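Local coordinates for protein CaaX farnesyltransferase beta subunit Ram1 (Aspergillus fumigatus, PDB 4L9P) that probably transfers the farnesyl group of farnesyl diphosphate to the cysteine of CaaX-box proteins, acting as the zinc-binding, peptide-binding beta subunit of a heterodimer, at residues B[263-268]-B[507-512]; B[322-327]-B[459-464]. One frame throughout, in Å; residues are numbered along the deposited sequence.

Interaction 1: B[263-268]-B[507-512]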
ATOM      1  N   LEU B 263      -6.921  -7.800 -16.913  1.00  5.92           N
ATOM      2  CA  LEU B 263      -6.819  -9.248 -17.094  1.00  5.55           C
ATOM      3  C   LEU B 263      -8.071  -9.845 -17.788  1.00  6.74           C
ATOM      4  O   LEU B 263      -7.962 -10.897 -18.397  1.00  8.20           O
ATOM      5  CB  LEU B 263      -6.604  -9.958 -15.745  1.00  6.74           C
ATOM      6  CG  LEU B 263      -5.233  -9.666 -15.166  1.00  6.89           C
ATOM      7  CD1 LEU B 263      -5.151 -10.308 -13.726  1.00  7.97           C
ATOM      8  CD2 LEU B 263      -4.106 -10.244 -16.018  1.00  8.35           C
ATOM      9  N   LEU B 264      -9.243  -9.209 -17.671  1.00  6.80           N
ATOM     10  CA  LEU B 264     -10.477  -9.683 -18.303  1.00  7.68           C
ATOM     11  C   LEU B 264     -10.698  -9.013 -19.684  1.00  8.41           C
ATOM     12  O   LEU B 264     -11.729  -9.249 -20.317  1.00  9.86           O
ATOM     13  CB  LEU B 264     -11.677  -9.387 -17.400  1.00  9.09           C
ATOM     14  CG  LEU B 264     -11.622 -10.091 -16.017  1.00 10.05           C
ATOM     15  CD1 LEU B 264     -12.950  -9.742 -15.323  1.00 10.66           C
ATOM     16  CD2 LEU B 264     -11.325 -11.590 -16.025  1.00 12.04           C
ATOM     17  N   ASP B 265      -9.736  -8.208 -20.147  1.00  9.27           N
ATOM     18  CA  ASP B 265      -9.828  -7.443 -21.401  1.00  9.65           C
ATOM     19  C   ASP B 265     -11.208  -6.746 -21.492  1.00  9.68           C
ATOM     20  O   ASP B 265     -11.947  -6.898 -22.485  1.00 10.97           O
ATOM     21  CB  ASP B 265      -9.610  -8.357 -22.611  1.00 10.99           C
ATOM     22  CG  ASP B 265      -9.537  -7.567 -23.926  1.00 13.69           C
ATOM     23  OD1 ASP B 265      -9.031  -6.403 -23.852  1.00 15.44           O
ATOM     24  OD2 ASP B 265     -10.039  -8.067 -24.999  1.00 15.87           O
ATOM     25  N   LEU B 266     -11.571  -5.994 -20.465  1.00  8.30           N
ATOM     26  CA  LEU B 266     -12.838  -5.291 -20.545  1.00  7.99           C
ATOM     27  C   LEU B 266     -12.725  -4.098 -21.474  1.00  8.43           C
ATOM     28  O   LEU B 266     -11.636  -3.573 -21.716  1.00  9.17           O
ATOM     29  CB  LEU B 266     -13.247  -4.755 -19.164  1.00  8.41           C
ATOM     30  CG  LEU B 266     -13.396  -5.863 -18.098  1.00  9.46           C
ATOM     31  CD1 LEU B 266     -13.872  -5.269 -16.765  1.00  9.90           C
ATOM     32  CD2 LEU B 266     -14.335  -7.014 -18.561  1.00 10.28           C
ATOM     33  N   PRO B 267     -13.857  -3.634 -22.018  1.00  9.33           N
ATOM     34  CA  PRO B 267     -13.753  -2.442 -22.858  1.00  8.93           C
ATOM     35  C   PRO B 267     -13.240  -1.233 -22.097  1.00  8.27           C
ATOM     36  O   PRO B 267     -13.605  -1.017 -20.937  1.00  7.60           O
ATOM     37  CB  PRO B 267     -15.230  -2.198 -23.289  1.00 10.14           C
ATOM     38  CG  PRO B 267     -15.889  -3.514 -23.181  1.00 10.56           C
ATOM     39  CD  PRO B 267     -15.228  -4.171 -21.943  1.00  9.81           C
ATOM     40  N   LEU B 268     -12.384  -0.458 -22.733  1.00  8.28           N
ATOM     41  CA  LEU B 268     -11.867   0.785 -22.178  1.00  7.69           C
ATOM     42  C   LEU B 268     -12.945   1.840 -21.942  1.00  6.93           C
ATOM     43  O   LEU B 268     -12.870   2.594 -20.944  1.00  7.25           O
ATOM     44  CB  LEU B 268     -10.792   1.305 -23.134  1.00 10.58           C
ATOM     45  CG  LEU B 268     -10.197   2.643 -22.831  1.00 14.82           C
ATOM     46  CD1 LEU B 268      -9.487   2.591 -21.505  1.00 16.24           C
ATOM     47  CD2 LEU B 268      -9.172   3.028 -23.976  1.00 16.95           C
ATOM     48  N   ASP B 507      -2.029 -16.009 -19.900  1.00 11.79           N
ATOM     49  CA  ASP B 507      -3.025 -16.943 -20.390  1.00 11.91           C
ATOM     50  C   ASP B 507      -4.443 -16.391 -20.212  1.00 11.36           C
ATOM     51  O   ASP B 507      -5.301 -16.540 -21.104  1.00 12.64           O
ATOM     52  CB  ASP B 507      -2.946 -18.279 -19.661  1.00 12.87           C
ATOM     53  CG  ASP B 507      -1.798 -19.165 -20.135  1.00 15.35           C
ATOM     54  OD1 ASP B 507      -1.160 -18.849 -21.167  1.00 17.60           O
ATOM     55  OD2 ASP B 507      -1.552 -20.157 -19.416  1.00 16.62           O
ATOM     56  N   ILE B 508      -4.734 -15.759 -19.066  1.00 10.19           N
ATOM     57  CA  ILE B 508      -6.068 -15.251 -18.879  1.00  9.63           C
ATOM     58  C   ILE B 508      -6.344 -14.075 -19.804  1.00  9.64           C
ATOM     59  O   ILE B 508      -7.423 -14.012 -20.396  1.00 10.01           O
ATOM     60  CB  ILE B 508      -6.349 -14.935 -17.393  1.00  9.36           C
ATOM     61  CG1 ILE B 508      -7.874 -14.721 -17.183  1.00 10.43           C
ATOM     62  CG2 ILE B 508      -5.527 -13.715 -16.910  1.00  9.74           C
ATOM     63  CD1 ILE B 508      -8.269 -14.640 -15.669  1.00 10.81           C
ATOM     64  N   ARG B 509      -5.393 -13.168 -19.936  1.00  9.60           N
ATOM     65  CA  ARG B 509      -5.594 -12.002 -20.822  1.00  9.98           C
ATOM     66  C   ARG B 509      -5.821 -12.465 -22.271  1.00 11.10           C
ATOM     67  O   ARG B 509      -6.729 -11.963 -22.950  1.00 11.64           O
ATOM     68  CB  ARG B 509      -4.347 -11.087 -20.772  1.00 10.34           C
ATOM     69  CG  ARG B 509      -4.320  -9.981 -21.823  1.00 10.85           C
ATOM     70  CD  ARG B 509      -5.433  -8.940 -21.651  1.00 10.92           C
ATOM     71  NE  ARG B 509      -5.313  -7.968 -22.712  1.00 13.86           N
ATOM     72  CZ  ARG B 509      -5.720  -6.704 -22.667  1.00 16.74           C
ATOM     73  NH1 ARG B 509      -6.287  -6.194 -21.569  1.00 17.30           N
ATOM     74  NH2 ARG B 509      -5.530  -5.923 -23.756  1.00 20.19           N
ATOM     75  N   VAL B 510      -4.999 -13.413 -22.734  1.00 12.15           N
ATOM     76  CA  VAL B 510      -5.107 -13.832 -24.120  1.00 13.80           C
ATOM     77  C   VAL B 510      -6.412 -14.575 -24.340  1.00 14.23           C
ATOM     78  O   VAL B 510      -7.073 -14.378 -25.381  1.00 15.36           O
ATOM     79  CB  VAL B 510      -3.898 -14.703 -24.503  1.00 15.60           C
ATOM     80  CG1 VAL B 510      -4.140 -15.394 -25.893  1.00 16.65           C
ATOM     81  CG2 VAL B 510      -2.632 -13.850 -24.558  1.00 16.52           C
ATOM     82  N   TRP B 511      -6.832 -15.381 -23.371  1.00 13.53           N
ATOM     83  CA  TRP B 511      -8.122 -16.069 -23.505  1.00 14.20           C
ATOM     84  C   TRP B 511      -9.255 -15.064 -23.659  1.00 13.96           C
ATOM     85  O   TRP B 511     -10.129 -15.196 -24.549  1.00 14.39           O
ATOM     86  CB  TRP B 511      -8.406 -17.017 -22.321  1.00 15.78           C
ATOM     87  CG  TRP B 511      -9.639 -17.913 -22.541  1.00 18.03           C
ATOM     88  CD1 TRP B 511      -9.664 -19.129 -23.228  1.00 20.53           C
ATOM     89  CD2 TRP B 511     -10.997 -17.680 -22.116  1.00 20.19           C
ATOM     90  NE1 TRP B 511     -10.931 -19.651 -23.215  1.00 21.93           N
ATOM     91  CE2 TRP B 511     -11.775 -18.774 -22.573  1.00 21.67           C
ATOM     92  CE3 TRP B 511     -11.628 -16.658 -21.415  1.00 19.60           C
ATOM     93  CZ2 TRP B 511     -13.148 -18.876 -22.313  1.00 21.29           C
ATOM     94  CZ3 TRP B 511     -12.998 -16.754 -21.168  1.00 20.77           C
ATOM     95  CH2 TRP B 511     -13.736 -17.848 -21.614  1.00 21.23           C
ATOM     96  N   PHE B 512      -9.242 -14.049 -22.797  1.00 12.45           N
ATOM     97  CA  PHE B 512     -10.312 -13.066 -22.880  1.00 11.99           C
ATOM     98  C   PHE B 512     -10.252 -12.212 -24.129  1.00 13.40           C
ATOM     99  O   PHE B 512     -11.310 -11.885 -24.694  1.00 14.41           O
ATOM    100  CB  PHE B 512     -10.381 -12.208 -21.606  1.00 12.23           C
ATOM    101  CG  PHE B 512     -11.107 -12.894 -20.484  1.00 12.85           C
ATOM    102  CD1 PHE B 512     -12.465 -13.068 -20.548  1.00 15.90           C
ATOM    103  CD2 PHE B 512     -10.432 -13.411 -19.407  1.00 11.95           C
ATOM    104  CE1 PHE B 512     -13.152 -13.751 -19.536  1.00 16.69           C
ATOM    105  CE2 PHE B 512     -11.119 -14.114 -18.406  1.00 12.36           C
ATOM    106  CZ  PHE B 512     -12.484 -14.245 -18.462  1.00 14.49           C
TER
HETATM  107  O   HOH W   1     -12.239  -9.382 -25.312  1.00 25.96           O
HETATM  108  O   HOH W   2      -8.966  -4.183 -20.952  1.00 15.81           O
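Asp265 lies over one face of the Arg509 guanidinium, its OD1 3.3 Å above the plane and displaced toward the rim. Carboxylate and guanidinium are tilted 51° apart, and OD1 stands 3.5 Å from NH2 of Arg509; this salt bridge rests on charge alone, with no N-H aimed at the oxygen. The Phe512 ring takes Leu264 CA on one face as an off-centre CH-pi contact, 4.3 Å from its centroid, and Trp511 CE3 over the centre of the other; Ile508 CG1 lies in plane at its edge. Leu264 and Phe512 run side by side in the same direction, and Leu264 CD2 comes within 3.5 Å of Phe512 CE2, a tight apolar approach. Asp265, with positive phi, is the first residue beyond helix 251-263 to leave helical geometry, a Schellman motif; this end of an alpha-alpha toroid helix packs on helix 502-513. Its CB points that way, CG anti to the backbone N (chi1 -173°). A water links Asp265 OD2 to Phe512 O, 2.6 Å from the carboxylate oxygen, while Lys458 forms a salt bridge with the same OD2. Arg509, bent at chi2, is gripped further by Glu513, Ser456 and the carbonyl of Ala262. Leu263 O is buried without a hydrogen-bonding partner; Arg509 CA offers it a C-H at 3.6 Å. Beside it, Leu263 CD2 meets Ile508 CG2 at 3.9 Å, the two side chains crossing at about a right angle.

Interaction 2: B[322-327]-B[459-464]; sequences LCLLGR and DDFSSA
Phe461 presses its ring against Leu324: CD1 lies only 2.9 Å from the Leu324 carbonyl O, a very close approach that comes obliquely to the ring. Leu324 CB sits in the ring plane at the edge, 4.0 Å from the same CD1. CG of Phe461 is anti to its carbonyl carbon, beside the backbone N (chi1 -62°), and chi2 of -77° then turns CD1 to the leucine. On the Leu324 side, CD2 lies 3.7 Å from Ala464 CB. Met258 of helix 251-263 touches both Leu324 and Phe461, so the pair is wedged against a neighbouring helix. Further along, Ser463 turns OG anti to its backbone N (chi1 178°), which sets the hydroxyl 3.5 Å from Arg327 CA and near the aliphatic CG of that arginine. Two waters donate to Cys323 O: one, 2.9 Å from that oxygen, also hydrogen-bonds Ser463 OG, and the other accepts from Ala464 N at 3.0 Å. One water thus joins backbone to backbone, the other backbone to a side-chain hydroxyl, while the leucine, phenylalanine and alanine meet by apolar contact. Asp459 to Ser462 form a type I beta turn in the loop between strands 446-449 and 468-471, and this loop closes over the turn leading from helix 312-323 to helix 328-335 in the prenyltransferase alpha-alpha toroid.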
ATOM      1  N   LEU B 322      -0.062   2.987 -12.725  1.00  5.89           N
ATOM      2  CA  LEU B 322       0.510   3.833 -13.812  1.00  5.91           C
ATOM      3  C   LEU B 322       1.111   2.956 -14.907  1.00  6.25           C
ATOM      4  O   LEU B 322       0.949   3.261 -16.096  1.00  7.94           O
ATOM      5  CB  LEU B 322       1.610   4.769 -13.282  1.00  6.49           C
ATOM      6  CG  LEU B 322       1.059   5.971 -12.517  1.00  6.48           C
ATOM      7  CD1 LEU B 322       2.257   6.722 -11.940  1.00  7.29           C
ATOM      8  CD2 LEU B 322       0.214   6.928 -13.368  1.00  6.82           C
ATOM      9  N   CYS B 323       1.746   1.847 -14.514  1.00  5.66           N
ATOM     10  CA  CYS B 323       2.339   0.961 -15.500  1.00  6.83           C
ATOM     11  C   CYS B 323       1.304   0.136 -16.268  1.00  7.66           C
ATOM     12  O   CYS B 323       1.681  -0.541 -17.255  1.00  7.98           O
ATOM     13  CB  CYS B 323       3.398   0.040 -14.819  1.00  8.16           C
ATOM     14  SG  CYS B 323       4.839   1.065 -14.262  1.00  9.50           S
ATOM     15  N   LEU B 324       0.032   0.110 -15.855  1.00  8.68           N
ATOM     16  CA  LEU B 324      -1.033  -0.414 -16.714  1.00  9.73           C
ATOM     17  C   LEU B 324      -1.498   0.584 -17.790  1.00 11.82           C
ATOM     18  O   LEU B 324      -2.302   0.237 -18.695  1.00 13.97           O
ATOM     19  CB  LEU B 324      -2.261  -0.745 -15.826  1.00 10.16           C
ATOM     20  CG  LEU B 324      -2.105  -1.971 -14.975  1.00  9.79           C
ATOM     21  CD1 LEU B 324      -3.312  -2.062 -14.077  1.00 10.92           C
ATOM     22  CD2 LEU B 324      -2.049  -3.225 -15.843  1.00 10.46           C
ATOM     23  N   LEU B 325      -1.026   1.818 -17.705  1.00  9.44           N
ATOM     24  CA  LEU B 325      -1.463   2.866 -18.625  1.00 10.38           C
ATOM     25  C   LEU B 325      -0.524   3.145 -19.789  1.00 12.08           C
ATOM     26  O   LEU B 325      -0.913   3.827 -20.745  1.00 14.29           O
ATOM     27  CB  LEU B 325      -1.727   4.188 -17.877  1.00 11.63           C
ATOM     28  CG  LEU B 325      -2.641   4.006 -16.661  1.00 11.50           C
ATOM     29  CD1 LEU B 325      -2.797   5.362 -15.928  1.00 13.05           C
ATOM     30  CD2 LEU B 325      -3.999   3.421 -17.042  1.00 12.35           C
ATOM     31  N   GLY B 326       0.715   2.688 -19.693  1.00 10.60           N
ATOM     32  CA  GLY B 326       1.681   2.910 -20.780  1.00 11.77           C
ATOM     33  C   GLY B 326       3.032   2.434 -20.298  1.00 11.27           C
ATOM     34  O   GLY B 326       3.113   1.736 -19.262  1.00 11.65           O
ATOM     35  N   ARG B 327       4.084   2.756 -21.063  1.00 10.94           N
ATOM     36  CA  ARG B 327       5.421   2.285 -20.695  1.00 10.48           C
ATOM     37  C   ARG B 327       5.880   3.001 -19.438  1.00  9.02           C
ATOM     38  O   ARG B 327       5.647   4.195 -19.271  1.00  9.56           O
ATOM     39  CB  ARG B 327       6.373   2.606 -21.840  1.00 11.76           C
ATOM     40  CG  ARG B 327       6.056   1.768 -23.062  1.00 14.99           C
ATOM     41  CD  ARG B 327       7.027   2.052 -24.173  1.00 18.39           C
ATOM     42  NE  ARG B 327       6.947   1.010 -25.212  1.00 22.78           N
ATOM     43  CZ  ARG B 327       7.896   0.760 -26.135  1.00 25.28           C
ATOM     44  NH1 ARG B 327       9.016   1.487 -26.215  1.00 26.82           N
ATOM     45  NH2 ARG B 327       7.722  -0.214 -27.030  1.00 26.49           N
ATOM     46  N   ASP B 459      -3.434  -2.356 -27.940  1.00 30.00           N
ATOM     47  CA  ASP B 459      -2.513  -1.304 -27.481  1.00 30.00           C
ATOM     48  C   ASP B 459      -2.608  -0.902 -25.989  1.00 30.00           C
ATOM     49  O   ASP B 459      -1.610  -0.571 -25.397  1.00 30.00           O
ATOM     50  CB  ASP B 459      -2.670  -0.004 -28.292  1.00 20.00           C
ATOM     51  CG  ASP B 459      -2.216  -0.142 -29.722  1.00 20.00           C
ATOM     52  OD1 ASP B 459      -1.596  -1.172 -30.081  1.00 20.00           O
ATOM     53  OD2 ASP B 459      -2.472   0.898 -30.435  1.00 20.00           O
ATOM     54  N   ASP B 460      -3.812  -0.860 -25.411  1.00 30.00           N
ATOM     55  CA  ASP B 460      -4.061  -0.184 -24.104  1.00 30.00           C
ATOM     56  C   ASP B 460      -3.078  -0.431 -22.921  1.00 30.00           C
ATOM     57  O   ASP B 460      -2.562   0.505 -22.229  1.00 30.00           O
ATOM     58  CB  ASP B 460      -5.446  -0.643 -23.604  1.00 20.00           C
ATOM     59  CG  ASP B 460      -6.322  -0.955 -24.703  1.00 20.00           C
ATOM     60  OD1 ASP B 460      -6.827   0.131 -25.177  1.00 20.00           O
ATOM     61  OD2 ASP B 460      -6.392  -2.217 -25.077  1.00 20.00           O
ATOM     62  N   PHE B 461      -2.912  -1.725 -22.681  1.00 20.57           N
ATOM     63  CA  PHE B 461      -2.143  -2.285 -21.612  1.00 18.78           C
ATOM     64  C   PHE B 461      -0.969  -3.015 -22.254  1.00 17.13           C
ATOM     65  O   PHE B 461      -0.463  -3.955 -21.661  1.00 17.15           O
ATOM     66  CB  PHE B 461      -3.020  -3.309 -20.875  1.00 18.70           C
ATOM     67  CG  PHE B 461      -4.261  -2.715 -20.245  1.00 18.26           C
ATOM     68  CD1 PHE B 461      -4.185  -1.986 -19.051  1.00 19.44           C
ATOM     69  CD2 PHE B 461      -5.483  -2.938 -20.785  1.00 18.85           C
ATOM     70  CE1 PHE B 461      -5.351  -1.418 -18.438  1.00 20.73           C
ATOM     71  CE2 PHE B 461      -6.670  -2.348 -20.213  1.00 20.68           C
ATOM     72  CZ  PHE B 461      -6.622  -1.651 -19.004  1.00 20.05           C
ATOM     73  N   SER B 462      -0.492  -2.591 -23.431  0.73 16.24           N
ATOM     74  CA  SER B 462       0.500  -3.426 -24.114  0.73 14.04           C
ATOM     75  C   SER B 462       1.787  -3.588 -23.306  0.73 11.60           C
ATOM     76  O   SER B 462       2.327  -4.705 -23.207  0.73 11.62           O
ATOM     77  CB  SER B 462       0.765  -2.894 -25.538  0.73 16.35           C
ATOM     78  OG  SER B 462       1.693  -3.683 -26.227  0.73 18.76           O
ATOM     79  N   SER B 463       2.251  -2.502 -22.694  1.00 10.92           N
ATOM     80  CA  SER B 463       3.479  -2.584 -21.931  1.00  9.37           C
ATOM     81  C   SER B 463       3.321  -3.531 -20.738  1.00  8.52           C
ATOM     82  O   SER B 463       4.227  -4.300 -20.397  1.00  8.63           O
ATOM     83  CB  SER B 463       3.855  -1.170 -21.481  1.00 10.15           C
ATOM     84  OG  SER B 463       5.027  -1.196 -20.682  1.00 11.75           O
ATOM     85  N   ALA B 464       2.156  -3.501 -20.105  1.00  8.24           N
ATOM     86  CA  ALA B 464       1.928  -4.366 -18.930  1.00  7.46           C
ATOM     87  C   ALA B 464       2.068  -5.823 -19.264  1.00  7.49           C
ATOM     88  O   ALA B 464       2.403  -6.612 -18.398  1.00  7.78           O
ATOM     89  CB  ALA B 464       0.517  -4.138 -18.343  1.00  8.07           C
TER
HETATM   90  O   HOH W   3       4.275  -1.696 -17.922  1.00  8.32           O
HETATM   91  O   HOH W   4       0.626  -0.955 -20.014  1.00 13.54           O

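Interaction 1 is wholly buried, whereas interaction 2 runs from a buried leucine, phenylalanine and alanine to the exposed Arg327. Both lie where a helix of the toroid gives way to a turn: 251-263 in the first, 312-323 in the second. Each of these helices also carries residues of the farnesyl-analogue pocket, though the contacts themselves lie away from it. Interaction 1 adds a salt bridge and a CH-pi contact to apolar packing and bridging water; interaction 2 has no charge pair across it and relies on apolar contacts and two waters. The contacts meet directly, Arg509 NH1 packing 3.4 Å from Phe461 CD2, and helix 251-263 serves both: the Ala262 carbonyl accepts a hydrogen bond from Arg509, and the residue touches Phe461.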